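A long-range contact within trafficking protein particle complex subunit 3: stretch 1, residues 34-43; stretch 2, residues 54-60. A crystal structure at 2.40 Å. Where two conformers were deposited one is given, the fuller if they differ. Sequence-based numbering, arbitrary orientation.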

# COMPACT_ATOMS: atom_id res chain seq x y z
N THR C 34 -4.32 0.62 -1.56
CA THR C 34 -3.67 1.68 -0.81
C THR C 34 -2.88 2.59 -1.75
O THR C 34 -2.99 3.81 -1.68
CB THR C 34 -2.74 1.08 0.25
OG1 THR C 34 -3.50 0.24 1.12
CG2 THR C 34 -2.06 2.18 1.05
N TYR C 35 -2.09 1.99 -2.65
CA TYR C 35 -1.36 2.76 -3.65
C TYR C 35 -2.33 3.55 -4.53
O TYR C 35 -2.10 4.73 -4.82
CB TYR C 35 -0.48 1.84 -4.51
CG TYR C 35 0.35 2.57 -5.55
CD1 TYR C 35 1.35 3.46 -5.15
CD2 TYR C 35 0.14 2.39 -6.90
CE1 TYR C 35 2.11 4.15 -6.07
CE2 TYR C 35 0.90 3.08 -7.85
CZ TYR C 35 1.90 3.96 -7.41
OH TYR C 35 2.68 4.67 -8.30
N GLY C 36 -3.45 2.91 -4.92
CA GLY C 36 -4.45 3.60 -5.72
C GLY C 36 -5.02 4.84 -5.05
O GLY C 36 -5.24 5.86 -5.70
N SER C 37 -5.25 4.76 -3.73
CA SER C 37 -5.69 5.95 -2.99
C SER C 37 -4.63 7.05 -3.03
O SER C 37 -4.97 8.24 -3.01
CB SER C 37 -6.01 5.61 -1.54
OG SER C 37 -6.89 4.50 -1.44
N LEU C 38 -3.35 6.68 -3.02
CA LEU C 38 -2.28 7.66 -3.12
C LEU C 38 -2.30 8.37 -4.47
O LEU C 38 -2.30 9.60 -4.54
CB LEU C 38 -0.92 7.00 -2.86
CG LEU C 38 0.34 7.82 -3.16
CD1 LEU C 38 0.41 9.12 -2.35
CD2 LEU C 38 1.57 6.99 -2.89
N VAL C 39 -2.33 7.59 -5.57
CA VAL C 39 -2.34 8.21 -6.90
C VAL C 39 -3.58 9.06 -7.07
O VAL C 39 -3.52 10.19 -7.57
CB VAL C 39 -2.26 7.14 -8.00
CG1 VAL C 39 -2.23 7.79 -9.37
CG2 VAL C 39 -1.06 6.22 -7.79
N THR C 40 -4.73 8.56 -6.59
CA THR C 40 -5.98 9.31 -6.67
C THR C 40 -5.87 10.64 -5.94
O THR C 40 -6.28 11.68 -6.47
CB THR C 40 -7.13 8.48 -6.10
OG1 THR C 40 -7.34 7.34 -6.95
CG2 THR C 40 -8.45 9.31 -6.00
N GLN C 41 -5.29 10.63 -4.74
CA GLN C 41 -5.10 11.88 -4.02
C GLN C 41 -4.19 12.84 -4.78
O GLN C 41 -4.46 14.04 -4.85
CB GLN C 41 -4.56 11.57 -2.62
CG GLN C 41 -4.10 12.80 -1.85
CD GLN C 41 -5.22 13.74 -1.49
OE1 GLN C 41 -6.38 13.34 -1.40
NE2 GLN C 41 -4.87 15.01 -1.25
N MET C 42 -3.11 12.33 -5.38
CA MET C 42 -2.23 13.20 -6.14
C MET C 42 -2.89 13.73 -7.41
O MET C 42 -2.65 14.88 -7.79
CB MET C 42 -0.93 12.47 -6.47
CG MET C 42 -0.17 12.07 -5.22
SD MET C 42 1.34 11.20 -5.60
CE MET C 42 2.25 12.51 -6.40
N LEU C 43 -3.74 12.94 -8.06
CA LEU C 43 -4.37 13.40 -9.30
C LEU C 43 -5.24 14.64 -9.12
O LEU C 43 -5.69 15.20 -10.13
CB LEU C 43 -5.16 12.27 -9.96
CG LEU C 43 -4.21 11.38 -10.77
CD1 LEU C 43 -4.92 10.13 -11.22
CD2 LEU C 43 -3.65 12.20 -11.97
N THR C 54 7.11 12.39 -11.03
CA THR C 54 8.35 12.58 -10.29
C THR C 54 8.20 12.28 -8.80
O THR C 54 9.07 11.64 -8.21
CB THR C 54 8.85 14.01 -10.51
OG1 THR C 54 9.16 14.15 -11.90
CG2 THR C 54 10.07 14.32 -9.65
N GLN C 55 7.11 12.72 -8.18
CA GLN C 55 6.92 12.44 -6.76
C GLN C 55 6.69 10.96 -6.49
O GLN C 55 7.10 10.45 -5.44
CB GLN C 55 5.76 13.27 -6.22
CG GLN C 55 6.15 14.69 -5.93
CD GLN C 55 7.21 14.75 -4.85
OE1 GLN C 55 7.04 14.17 -3.77
NE2 GLN C 55 8.32 15.44 -5.14
N LEU C 56 6.04 10.26 -7.42
CA LEU C 56 5.85 8.82 -7.26
C LEU C 56 7.21 8.12 -7.29
O LEU C 56 7.46 7.19 -6.51
CB LEU C 56 4.91 8.29 -8.35
CG LEU C 56 3.44 8.67 -8.19
CD1 LEU C 56 2.55 8.24 -9.39
CD2 LEU C 56 2.92 8.06 -6.87
N GLU C 57 8.10 8.58 -8.17
CA GLU C 57 9.43 8.01 -8.25
C GLU C 57 10.22 8.27 -6.97
O GLU C 57 10.90 7.36 -6.47
CB GLU C 57 10.17 8.60 -9.45
CG GLU C 57 11.36 7.78 -9.91
CD GLU C 57 12.62 8.05 -9.08
OE1 GLU C 57 12.64 9.05 -8.32
OE2 GLU C 57 13.58 7.25 -9.21
N LYS C 58 10.13 9.48 -6.43
CA LYS C 58 10.86 9.80 -5.21
C LYS C 58 10.35 9.00 -4.02
O LYS C 58 11.13 8.65 -3.13
CB LYS C 58 10.78 11.31 -4.94
N MET C 59 9.05 8.72 -3.98
CA MET C 59 8.52 7.84 -2.95
C MET C 59 9.11 6.45 -3.09
O MET C 59 9.49 5.82 -2.09
CB MET C 59 6.99 7.80 -3.05
CG MET C 59 6.29 9.07 -2.55
SD MET C 59 4.53 9.12 -3.02
CE MET C 59 4.14 10.85 -2.84
N GLY C 60 9.20 5.94 -4.32
CA GLY C 60 9.82 4.64 -4.52
C GLY C 60 11.30 4.67 -4.22
O GLY C 60 11.85 3.74 -3.61

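Two helical segments of one chain run roughly antiparallel, their directions 143° apart and their axes no closer than 11.8 Å. That spacing is wide: the nearest CA atoms, those of Val39 and Leu56, lie 8.2 Å apart, so the gap is bridged by side chains. No hydrogen bond crosses it. Each helix satisfies its own backbone, as in Met42 N to Leu38 O at 3.0 Å and Met59 N to Gln55 O at 3.0 Å, and what remains between them is apolar packing.

Leu56 is the centre of the contact and has the most area covered. Its CA-to-CB bond points sideways, but the m,t rotamer brings the branched end nearer the first helix. Leu56 CD2 lies 3.7 Å from Met42 SD, 4.3 Å from Leu38 CD2 and 3.7 Å from Tyr35 OH. Val39 is met more loosely, its CG2 4.4 Å from Leu56 CD1 and 4.5 Å from Leu56 CD2. Four residues, spaced at 35, 38, 39 and 42, thus offer one helical face to a single leucine.

Tyr35 also starts sideways; chi1 in t swings its ring nearer, oblique to the leucine methyl. Its hydroxyl touches carbon here but is hydrogen-bonded elsewhere in the structure, so the polar tip carries no unpaid cost.

The methionines supply reach. Met42 points toward the partner helix, and with chi1 m and chi2 t it extends across the gap; chi3 in p then turns the terminal methyl so that CE meets Gln55 CB at 3.6 Å. Met59, m,t,t, is nearly straight beyond CB, bringing its SD within 3.6 Å of Leu38 CD2 and its CE within 3.9 Å of Met42 SD. Gln55 lends its aliphatic base, while in the conformer given, chi1 and chi2 both m turn the amide end out of the apolar contact.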